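Local coordinates for GntR-family protein transcriptional regulator (Mycobacterium smegmatis, PDB 3F8M) that represses the phnDCE phosphate-uptake operon when phosphate is available, as a DNA-binding transcription factor of the GntR family, at residues Arg77-Arg81 with Ala92-Leu98; Ala106-Leu110 with Leu157-Phe161; Pro205-Arg211 with Gln223-Arg229. All coordinates share one frame; numbering follows the deposited sequence.

Overall arrangement
Interactions 2 and 3 both belong to the UTRA domain and reach the same six-stranded antiparallel sheet, while interaction 1 lies at the strand 80-83 and helix 89-94 that come before it in the chain. Interaction 3 is the most extensive, with just over half of its touching residues buried and none exposed: two neighbouring strands joined by regular backbone bonds. Interaction 2 is the most peripheral, its centre about 22 Å from the centre of the chain, with D109 and R158 exposed; side chains alone, a salt bridge and an indole packed against an arginine, hold a short helix to the outermost strand, 100-111. In interaction 1, partly buried, one glutamine amide bonded to main chain dominates.

Interaction 1. Residues Arg77-Arg81 with Ala92-Leu98; sequences RPKIR and AAKAQGL
Q96 sets its side-chain amide against the main chain of 79-81 and crosses the side chain of R81 at about a right angle. Both ends of the amide are used. NE2 donates to K79 O at 2.9 Å, the acceptor lying close to the amide plane of Q96 and the donor in the carbonyl plane of K79. OE1 takes the N-H of R81 at 2.8 Å in a nearly straight bond (170° at the hydrogen), although that donor is tilted from the carbonyl plane of Q96. Two bonds to one flat group fix its rotation. The chain is extended beyond CG (chi2 167°), which carries the amide across to the strand, and R81 lies against it, with CG 3.6 Å from Q96 NE2.

Beside this polar pair runs an apolar seam. L98 crosses P78 obliquely and touches CG of the proline with CD2 at 3.8 Å, while its other branch, CD1, faces I80 CG1. That same CG1 also meets A93 CB, at 4.1 Å, and the CB of A92 comes up to R81 O. A water lies between R81 O and A92 O.

Outside the pair, I80 bonds through its backbone to R232 and T234, and K79 NZ forms a salt bridge with D186 of the second subunit. The helix ends in a Schellman motif: G97 has positive phi, L98 N bonds back to A93 O and G97 N to K94 O. A C-terminal helix cap thus presents Q96 and L98 to the edge of the two-stranded parallel sheet, 80-83 with 233-240.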
loop_
_atom_site.group_PDB
_atom_site.type_symbol
_atom_site.label_atom_id
_atom_site.label_comp_id
_atom_site.label_asym_id
_atom_site.label_seq_id
_atom_site.Cartn_x
_atom_site.Cartn_y
_atom_site.Cartn_z
ATOM N N ARG A 77 -0.774 -19.765 -4.999
ATOM C CA ARG A 77 -0.616 -18.882 -6.161
ATOM C C ARG A 77 0.053 -17.609 -5.645
ATOM O O ARG A 77 -0.486 -16.943 -4.758
ATOM C CB ARG A 77 -1.959 -18.539 -6.830
ATOM C CG ARG A 77 -1.773 -17.799 -8.167
ATOM C CD ARG A 77 -3.094 -17.377 -8.785
ATOM N NE ARG A 77 -3.736 -18.466 -9.501
ATOM C CZ ARG A 77 -4.791 -19.115 -9.033
ATOM N NH1 ARG A 77 -5.310 -18.748 -7.882
ATOM N NH2 ARG A 77 -5.334 -20.111 -9.716
ATOM N N PRO A 78 1.239 -17.291 -6.164
ATOM C CA PRO A 78 1.948 -16.177 -5.606
ATOM C C PRO A 78 1.264 -14.850 -6.002
ATOM O O PRO A 78 0.762 -14.726 -7.130
ATOM C CB PRO A 78 3.340 -16.272 -6.243
ATOM C CG PRO A 78 3.352 -17.452 -7.075
ATOM C CD PRO A 78 1.980 -17.950 -7.264
ATOM N N LYS A 79 1.220 -13.928 -5.058
ATOM C CA LYS A 79 0.832 -12.534 -5.354
ATOM C C LYS A 79 1.851 -11.921 -6.286
ATOM O O LYS A 79 3.064 -12.142 -6.125
ATOM C CB LYS A 79 0.798 -11.724 -4.057
ATOM C CG LYS A 79 -0.249 -12.194 -3.073
ATOM C CD LYS A 79 -0.104 -11.407 -1.805
ATOM C CE LYS A 79 -1.232 -11.684 -0.842
ATOM N NZ LYS A 79 -0.981 -10.875 0.396
ATOM N N ILE A 80 1.372 -11.142 -7.263
ATOM C CA ILE A 80 2.271 -10.292 -8.043
ATOM C C ILE A 80 2.853 -9.239 -7.133
ATOM O O ILE A 80 2.116 -8.624 -6.385
ATOM C CB ILE A 80 1.563 -9.613 -9.244
ATOM C CG1 ILE A 80 1.188 -10.661 -10.283
ATOM C CG2 ILE A 80 2.516 -8.655 -9.961
ATOM C CD1 ILE A 80 -0.068 -10.320 -11.041
ATOM N N ARG A 81 4.178 -9.076 -7.168
ATOM C CA ARG A 81 4.877 -8.097 -6.327
ATOM C C ARG A 81 5.263 -6.897 -7.197
ATOM O O ARG A 81 6.248 -6.906 -7.939
ATOM C CB ARG A 81 6.107 -8.737 -5.665
ATOM C CG ARG A 81 5.746 -9.811 -4.645
ATOM C CD ARG A 81 6.997 -10.581 -4.178
ATOM N NE ARG A 81 7.996 -9.672 -3.653
ATOM C CZ ARG A 81 8.066 -9.284 -2.379
ATOM N NH1 ARG A 81 7.197 -9.738 -1.480
ATOM N NH2 ARG A 81 9.006 -8.427 -2.003
ATOM N N ALA A 92 6.560 -6.748 -13.839
ATOM C CA ALA A 92 6.681 -7.194 -12.450
ATOM C C ALA A 92 6.386 -8.685 -12.400
ATOM O O ALA A 92 7.116 -9.420 -11.758
ATOM C CB ALA A 92 5.748 -6.426 -11.522
ATOM N N ALA A 93 5.325 -9.114 -13.088
ATOM C CA ALA A 93 4.915 -10.525 -13.082
ATOM C C ALA A 93 5.950 -11.404 -13.796
ATOM O O ALA A 93 6.275 -12.480 -13.288
ATOM C CB ALA A 93 3.527 -10.707 -13.689
ATOM N N LYS A 94 6.449 -10.938 -14.948
ATOM C CA LYS A 94 7.572 -11.576 -15.668
ATOM C C LYS A 94 8.744 -11.895 -14.750
ATOM O O LYS A 94 9.195 -13.045 -14.707
ATOM C CB LYS A 94 8.073 -10.698 -16.816
ATOM C CG LYS A 94 7.496 -11.037 -18.202
ATOM N N ALA A 95 9.220 -10.878 -14.033
ATOM C CA ALA A 95 10.271 -11.008 -12.999
ATOM C C ALA A 95 10.089 -12.153 -11.994
ATOM O O ALA A 95 11.080 -12.637 -11.420
ATOM C CB ALA A 95 10.452 -9.694 -12.258
ATOM N N GLN A 96 8.843 -12.581 -11.781
ATOM C CA GLN A 96 8.529 -13.662 -10.839
ATOM C C GLN A 96 8.203 -14.955 -11.578
ATOM O O GLN A 96 7.821 -15.947 -10.953
ATOM C CB GLN A 96 7.328 -13.305 -9.941
ATOM C CG GLN A 96 7.596 -12.341 -8.783
ATOM C CD GLN A 96 6.286 -11.817 -8.177
ATOM O OE1 GLN A 96 5.712 -10.832 -8.667
ATOM N NE2 GLN A 96 5.796 -12.489 -7.123
ATOM N N GLY A 97 8.322 -14.933 -12.907
ATOM C CA GLY A 97 7.989 -16.106 -13.725
ATOM C C GLY A 97 6.496 -16.380 -13.767
ATOM O O GLY A 97 6.078 -17.539 -13.826
ATOM N N LEU A 98 5.698 -15.305 -13.751
ATOM C CA LEU A 98 4.232 -15.362 -13.707
ATOM C C LEU A 98 3.629 -14.745 -14.981
ATOM O O LEU A 98 4.148 -13.751 -15.470
ATOM C CB LEU A 98 3.711 -14.576 -12.486
ATOM C CG LEU A 98 4.094 -15.036 -11.069
ATOM C CD1 LEU A 98 3.694 -13.990 -9.997
ATOM C CD2 LEU A 98 3.466 -16.414 -10.756
HETATM O O HOH W 1 7.896 -8.628 -9.466
#

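Interaction 2. Residues Ala106-Leu110 with Leu157-Phe161; sequences AWSDL and LRETF
D109 OD1 accepts from R158 NH2 at 2.6 Å, the shorter half of a two-pronged salt bridge. The second prong runs from NH1 to OD2 at 3.2 Å and is the straighter, 165° at the hydrogen. R158 therefore grips the carboxylate end-on, one nitrogen to each oxygen. The fit is not flat: the carboxylate and guanidinium planes stand 40° apart. OD1 offers its syn lone pair but sits tilted from the guanidinium plane, whereas OD2 lies in that plane and is itself met on the syn side, somewhat out of the carboxylate plane.

On its way to D109 the arginine passes over W107. Its CG sits on one face of the indole, 3.6 Å from the centroid of the five-membered ring, a CH-pi contact, and CD follows at 3.7 Å from W107 CG. The two side chains slide past each other in opposite directions. A bend at chi3 (-92°) then turns the guanidinium off toward the carboxylate.

This is how the short helix 157-160 is fastened to strand 100-111, the outermost strand in this chain of the six-stranded antiparallel UTRA sheet; A106, S108 and L110 bond through their backbones to the neighbouring strand 127-137.

At the far end of the indole the packing is apolar. F161 CD2 meets W107 CZ2 edge to edge at 3.8 Å, each atom near the plane of the other ring. L157 crosses the indole at about a right angle and brings CD2 to within 3.8 Å of W107 CH2. L157 and F161 also reach L167 and E170 of helix 167-173, while W107 and R158 both rest on L129.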
loop_
_atom_site.group_PDB
_atom_site.type_symbol
_atom_site.label_atom_id
_atom_site.label_comp_id
_atom_site.label_asym_id
_atom_site.label_seq_id
_atom_site.Cartn_x
_atom_site.Cartn_y
_atom_site.Cartn_z
ATOM N N ALA A 106 -13.764 -1.385 -21.490
ATOM C CA ALA A 106 -14.419 -0.419 -22.395
ATOM C C ALA A 106 -13.596 0.858 -22.517
ATOM O O ALA A 106 -12.893 1.250 -21.580
ATOM C CB ALA A 106 -15.791 -0.085 -21.873
ATOM N N TRP A 107 -13.708 1.502 -23.683
ATOM C CA TRP A 107 -13.343 2.889 -23.823
ATOM C C TRP A 107 -14.639 3.683 -23.590
ATOM O O TRP A 107 -15.711 3.256 -24.035
ATOM C CB TRP A 107 -12.832 3.179 -25.243
ATOM C CG TRP A 107 -11.506 2.529 -25.654
ATOM C CD1 TRP A 107 -11.342 1.393 -26.376
ATOM C CD2 TRP A 107 -10.205 3.049 -25.410
ATOM N NE1 TRP A 107 -10.004 1.150 -26.582
ATOM C CE2 TRP A 107 -9.275 2.139 -25.982
ATOM C CE3 TRP A 107 -9.722 4.184 -24.730
ATOM C CZ2 TRP A 107 -7.892 2.338 -25.935
ATOM C CZ3 TRP A 107 -8.323 4.390 -24.670
ATOM C CH2 TRP A 107 -7.424 3.464 -25.290
ATOM N N SER A 108 -14.533 4.806 -22.884
ATOM C CA SER A 108 -15.660 5.731 -22.654
ATOM C C SER A 108 -15.221 7.149 -23.011
ATOM O O SER A 108 -14.080 7.540 -22.763
ATOM C CB SER A 108 -16.168 5.719 -21.210
ATOM O OG SER A 108 -16.606 4.418 -20.852
ATOM N N ASP A 109 -16.148 7.917 -23.593
ATOM C CA ASP A 109 -15.896 9.307 -23.918
ATOM C C ASP A 109 -16.713 10.132 -22.947
ATOM O O ASP A 109 -17.928 9.990 -22.865
ATOM C CB ASP A 109 -16.320 9.612 -25.372
ATOM C CG ASP A 109 -15.524 8.822 -26.406
ATOM O OD1 ASP A 109 -14.359 9.183 -26.675
ATOM O OD2 ASP A 109 -16.096 7.882 -27.012
ATOM N N LEU A 110 -16.011 10.930 -22.154
ATOM C CA LEU A 110 -16.534 11.669 -21.035
ATOM C C LEU A 110 -16.098 13.139 -21.215
ATOM O O LEU A 110 -15.358 13.454 -22.155
ATOM C CB LEU A 110 -15.926 11.109 -19.727
ATOM C CG LEU A 110 -16.162 9.588 -19.455
ATOM C CD1 LEU A 110 -15.520 9.165 -18.164
ATOM C CD2 LEU A 110 -17.647 9.239 -19.432
ATOM N N LEU A 157 -5.425 7.682 -30.286
ATOM C CA LEU A 157 -5.052 6.649 -29.301
ATOM C C LEU A 157 -5.768 5.338 -29.511
ATOM O O LEU A 157 -5.140 4.291 -29.496
ATOM C CB LEU A 157 -5.249 7.107 -27.851
ATOM C CG LEU A 157 -4.673 6.072 -26.870
ATOM C CD1 LEU A 157 -3.155 6.000 -27.036
ATOM C CD2 LEU A 157 -5.058 6.462 -25.449
ATOM N N ARG A 158 -7.077 5.365 -29.686
ATOM C CA ARG A 158 -7.778 4.102 -29.999
ATOM C C ARG A 158 -7.285 3.366 -31.246
ATOM O O ARG A 158 -7.371 2.131 -31.311
ATOM C CB ARG A 158 -9.271 4.310 -30.053
ATOM C CG ARG A 158 -9.817 4.416 -28.663
ATOM C CD ARG A 158 -11.260 4.713 -28.662
ATOM N NE ARG A 158 -11.442 6.155 -28.601
ATOM C CZ ARG A 158 -12.589 6.763 -28.316
ATOM N NH1 ARG A 158 -13.692 6.056 -28.055
ATOM N NH2 ARG A 158 -12.622 8.090 -28.299
ATOM N N GLU A 159 -6.748 4.119 -32.208
ATOM C CA GLU A 159 -6.177 3.575 -33.450
ATOM C C GLU A 159 -4.770 3.029 -33.255
ATOM O O GLU A 159 -4.452 1.939 -33.699
ATOM C CB GLU A 159 -6.072 4.668 -34.530
ATOM C CG GLU A 159 -7.372 5.174 -35.113
ATOM C CD GLU A 159 -7.145 6.148 -36.264
ATOM O OE1 GLU A 159 -7.443 7.357 -36.073
ATOM O OE2 GLU A 159 -6.648 5.715 -37.336
ATOM N N THR A 160 -3.898 3.810 -32.618
ATOM C CA THR A 160 -2.519 3.420 -32.477
ATOM C C THR A 160 -2.280 2.428 -31.324
ATOM O O THR A 160 -1.245 1.734 -31.315
ATOM C CB THR A 160 -1.603 4.615 -32.258
ATOM O OG1 THR A 160 -1.717 5.086 -30.899
ATOM C CG2 THR A 160 -1.898 5.746 -33.274
ATOM N N PHE A 161 -3.223 2.368 -30.370
ATOM C CA PHE A 161 -2.999 1.602 -29.117
ATOM C C PHE A 161 -3.418 0.127 -29.117
ATOM O O PHE A 161 -4.586 -0.191 -29.291
ATOM C CB PHE A 161 -3.665 2.292 -27.916
ATOM C CG PHE A 161 -3.281 1.691 -26.601
ATOM C CD1 PHE A 161 -1.942 1.344 -26.354
ATOM C CD2 PHE A 161 -4.257 1.464 -25.605
ATOM C CE1 PHE A 161 -1.570 0.780 -25.129
ATOM C CE2 PHE A 161 -3.881 0.898 -24.364
ATOM C CZ PHE A 161 -2.532 0.550 -24.148
#

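Interaction 3. Residues Pro205-Arg211 with Gln223-Arg229; sequences PMFLLNR and QRRSLYR
R224 NH2 lies over the centre of one face of the R211 guanidinium, 3.5 Å from R211 CZ, with the two planes 23° apart. The two arginines run side by side, pointing the same way, each with CG anti to the backbone N and each bent at chi3. Two positive groups stacked so closely would repel, but R211 has a salt bridge to D183 and bonds to G85 O and Y168 OH, which probably offset the cost. A third guanidinium, that of R225, carries L208 CD1 over one face, offset toward the rim; its NH1 forms a salt bridge with E194. At the edge of the Y228 ring, near its plane, sits L209 CD1, more loosely at 4.5 Å from Y228 CD2.

On the face shared by L208, N210 and R225, Q223 NE2 donates to N210 OD1 at 3.2 Å, bent to 143° at the hydrogen and tilted from both amide planes. M206 crosses L227 at about a right angle, CB to CD1 at 3.7 Å. Bends at chi2 and chi3 fold the methionine back so that CE lies 3.4 Å from R229 N.

Beneath the side chains the strands pair antiparallel, 164° between their directions. F207 with Y228, L209 with S226 and R211 with R224 are hydrogen-bonded pairs, each with two N-H...O bonds; R211 N to R224 O measures 2.7 Å.

Strands 206-214 and 220-229 form a beta hairpin within the UTRA sheet, flanked by strand 180-188 on one side and strand 140-150 on the other. F207 and Y228 both meet the F235 ring edge-to-face, while M206 and L227 touch helix 192-198 through L198 and E194.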
loop_
_atom_site.group_PDB
_atom_site.type_symbol
_atom_site.label_atom_id
_atom_site.label_comp_id
_atom_site.label_asym_id
_atom_site.label_seq_id
_atom_site.Cartn_x
_atom_site.Cartn_y
_atom_site.Cartn_z
ATOM N N PRO A 205 -11.172 -8.128 0.504
ATOM C CA PRO A 205 -10.312 -6.966 0.722
ATOM C C PRO A 205 -9.570 -6.544 -0.571
ATOM O O PRO A 205 -9.002 -7.416 -1.267
ATOM C CB PRO A 205 -9.331 -7.437 1.793
ATOM C CG PRO A 205 -10.067 -8.562 2.465
ATOM C CD PRO A 205 -10.833 -9.243 1.410
ATOM N N MET A 206 -9.646 -5.241 -0.876
ATOM C CA MET A 206 -8.992 -4.613 -2.055
ATOM C C MET A 206 -8.008 -3.516 -1.672
ATOM O O MET A 206 -8.149 -2.872 -0.639
ATOM C CB MET A 206 -10.038 -3.952 -2.986
ATOM C CG MET A 206 -11.377 -4.652 -3.136
ATOM S SD MET A 206 -11.229 -6.223 -3.975
ATOM C CE MET A 206 -10.526 -5.815 -5.476
ATOM N N PHE A 207 -7.012 -3.286 -2.529
ATOM C CA PHE A 207 -6.198 -2.104 -2.532
ATOM C C PHE A 207 -6.905 -1.141 -3.522
ATOM O O PHE A 207 -7.394 -1.592 -4.552
ATOM C CB PHE A 207 -4.867 -2.378 -3.173
ATOM C CG PHE A 207 -3.810 -2.950 -2.253
ATOM C CD1 PHE A 207 -3.203 -2.150 -1.276
ATOM C CD2 PHE A 207 -3.347 -4.244 -2.466
ATOM C CE1 PHE A 207 -2.180 -2.665 -0.462
ATOM C CE2 PHE A 207 -2.314 -4.773 -1.645
ATOM C CZ PHE A 207 -1.754 -3.971 -0.663
ATOM N N LEU A 208 -6.920 0.143 -3.180
ATOM C CA LEU A 208 -7.458 1.201 -4.060
ATOM C C LEU A 208 -6.381 2.255 -4.184
ATOM O O LEU A 208 -6.051 2.956 -3.209
ATOM C CB LEU A 208 -8.790 1.760 -3.483
ATOM C CG LEU A 208 -9.255 2.990 -4.296
ATOM C CD1 LEU A 208 -9.554 2.567 -5.712
ATOM C CD2 LEU A 208 -10.424 3.753 -3.656
ATOM N N LEU A 209 -5.737 2.300 -5.347
ATOM C CA LEU A 209 -4.723 3.297 -5.629
ATOM C C LEU A 209 -5.275 4.359 -6.540
ATOM O O LEU A 209 -5.965 4.042 -7.490
ATOM C CB LEU A 209 -3.516 2.687 -6.339
ATOM C CG LEU A 209 -2.567 2.089 -5.318
ATOM C CD1 LEU A 209 -3.161 0.781 -4.879
ATOM C CD2 LEU A 209 -1.204 1.919 -5.899
ATOM N N ASN A 210 -4.927 5.599 -6.254
ATOM C CA ASN A 210 -5.251 6.718 -7.135
ATOM C C ASN A 210 -3.990 7.415 -7.506
ATOM O O ASN A 210 -3.216 7.792 -6.622
ATOM C CB ASN A 210 -6.212 7.682 -6.427
ATOM C CG ASN A 210 -7.610 7.203 -6.515
ATOM O OD1 ASN A 210 -8.171 7.124 -7.622
ATOM N ND2 ASN A 210 -8.162 6.761 -5.384
ATOM N N ARG A 211 -3.747 7.564 -8.813
ATOM C CA ARG A 211 -2.511 8.161 -9.307
ATOM C C ARG A 211 -2.771 9.321 -10.237
ATOM O O ARG A 211 -3.700 9.269 -11.025
ATOM C CB ARG A 211 -1.713 7.129 -10.081
ATOM C CG ARG A 211 -0.638 7.741 -10.991
ATOM C CD ARG A 211 0.321 6.691 -11.506
ATOM N NE ARG A 211 1.027 5.993 -10.430
ATOM C CZ ARG A 211 2.039 5.158 -10.648
ATOM N NH1 ARG A 211 2.454 4.922 -11.892
ATOM N NH2 ARG A 211 2.646 4.565 -9.638
ATOM N N GLN A 223 -5.132 10.494 -14.908
ATOM C CA GLN A 223 -5.509 10.173 -13.529
ATOM C C GLN A 223 -5.947 8.724 -13.601
ATOM O O GLN A 223 -6.849 8.376 -14.393
ATOM C CB GLN A 223 -6.668 11.079 -13.056
ATOM C CG GLN A 223 -6.917 10.971 -11.523
ATOM C CD GLN A 223 -7.605 9.686 -11.091
ATOM O OE1 GLN A 223 -8.548 9.222 -11.741
ATOM N NE2 GLN A 223 -7.153 9.114 -9.954
ATOM N N ARG A 224 -5.360 7.862 -12.756
ATOM C CA ARG A 224 -5.626 6.436 -12.875
ATOM C C ARG A 224 -6.092 5.922 -11.496
ATOM O O ARG A 224 -5.420 6.181 -10.454
ATOM C CB ARG A 224 -4.341 5.717 -13.378
ATOM C CG ARG A 224 -4.476 4.128 -13.625
ATOM C CD ARG A 224 -3.119 3.519 -14.033
ATOM N NE ARG A 224 -2.257 3.404 -12.854
ATOM C CZ ARG A 224 -1.004 2.937 -12.821
ATOM N NH1 ARG A 224 -0.356 2.533 -13.914
ATOM N NH2 ARG A 224 -0.376 2.888 -11.660
ATOM N N ARG A 225 -7.206 5.191 -11.510
ATOM C CA ARG A 225 -7.719 4.465 -10.345
ATOM C C ARG A 225 -7.483 2.973 -10.595
ATOM O O ARG A 225 -7.893 2.434 -11.638
ATOM C CB ARG A 225 -9.210 4.749 -10.212
ATOM C CG ARG A 225 -9.902 4.080 -9.000
ATOM C CD ARG A 225 -11.402 4.196 -9.188
ATOM N NE ARG A 225 -12.173 3.723 -8.048
ATOM C CZ ARG A 225 -12.705 2.510 -7.895
ATOM N NH1 ARG A 225 -12.540 1.540 -8.787
ATOM N NH2 ARG A 225 -13.407 2.266 -6.779
ATOM N N SER A 226 -6.860 2.272 -9.630
ATOM C CA SER A 226 -6.643 0.838 -9.799
ATOM C C SER A 226 -7.207 0.146 -8.553
ATOM O O SER A 226 -6.852 0.534 -7.444
ATOM C CB SER A 226 -5.161 0.570 -9.941
ATOM O OG SER A 226 -4.567 1.443 -10.902
ATOM N N LEU A 227 -8.126 -0.803 -8.730
ATOM C CA LEU A 227 -8.697 -1.535 -7.620
ATOM C C LEU A 227 -8.175 -2.969 -7.755
ATOM O O LEU A 227 -8.510 -3.654 -8.730
ATOM C CB LEU A 227 -10.220 -1.479 -7.668
ATOM C CG LEU A 227 -10.972 -2.169 -6.523
ATOM C CD1 LEU A 227 -11.061 -1.224 -5.304
ATOM C CD2 LEU A 227 -12.371 -2.678 -6.938
ATOM N N TYR A 228 -7.326 -3.401 -6.804
ATOM C CA TYR A 228 -6.667 -4.712 -6.890
ATOM C C TYR A 228 -7.147 -5.614 -5.753
ATOM O O TYR A 228 -7.345 -5.124 -4.649
ATOM C CB TYR A 228 -5.169 -4.532 -6.701
ATOM C CG TYR A 228 -4.372 -3.894 -7.833
ATOM C CD1 TYR A 228 -4.015 -4.650 -8.950
ATOM C CD2 TYR A 228 -3.944 -2.569 -7.764
ATOM C CE1 TYR A 228 -3.266 -4.096 -9.986
ATOM C CE2 TYR A 228 -3.174 -1.990 -8.811
ATOM C CZ TYR A 228 -2.851 -2.774 -9.906
ATOM O OH TYR A 228 -2.107 -2.289 -10.959
ATOM N N ARG A 229 -7.326 -6.905 -6.032
ATOM C CA ARG A 229 -7.662 -7.875 -4.961
ATOM C C ARG A 229 -6.451 -8.006 -4.068
ATOM O O ARG A 229 -5.351 -8.276 -4.544
ATOM C CB ARG A 229 -7.997 -9.245 -5.559
ATOM C CG ARG A 229 -9.347 -9.318 -6.270
ATOM C CD ARG A 229 -9.515 -10.705 -6.909
ATOM N NE ARG A 229 -9.451 -11.747 -5.867
ATOM C CZ ARG A 229 -10.387 -12.675 -5.692
ATOM N NH1 ARG A 229 -11.455 -12.699 -6.477
ATOM N NH2 ARG A 229 -10.255 -13.593 -4.730
#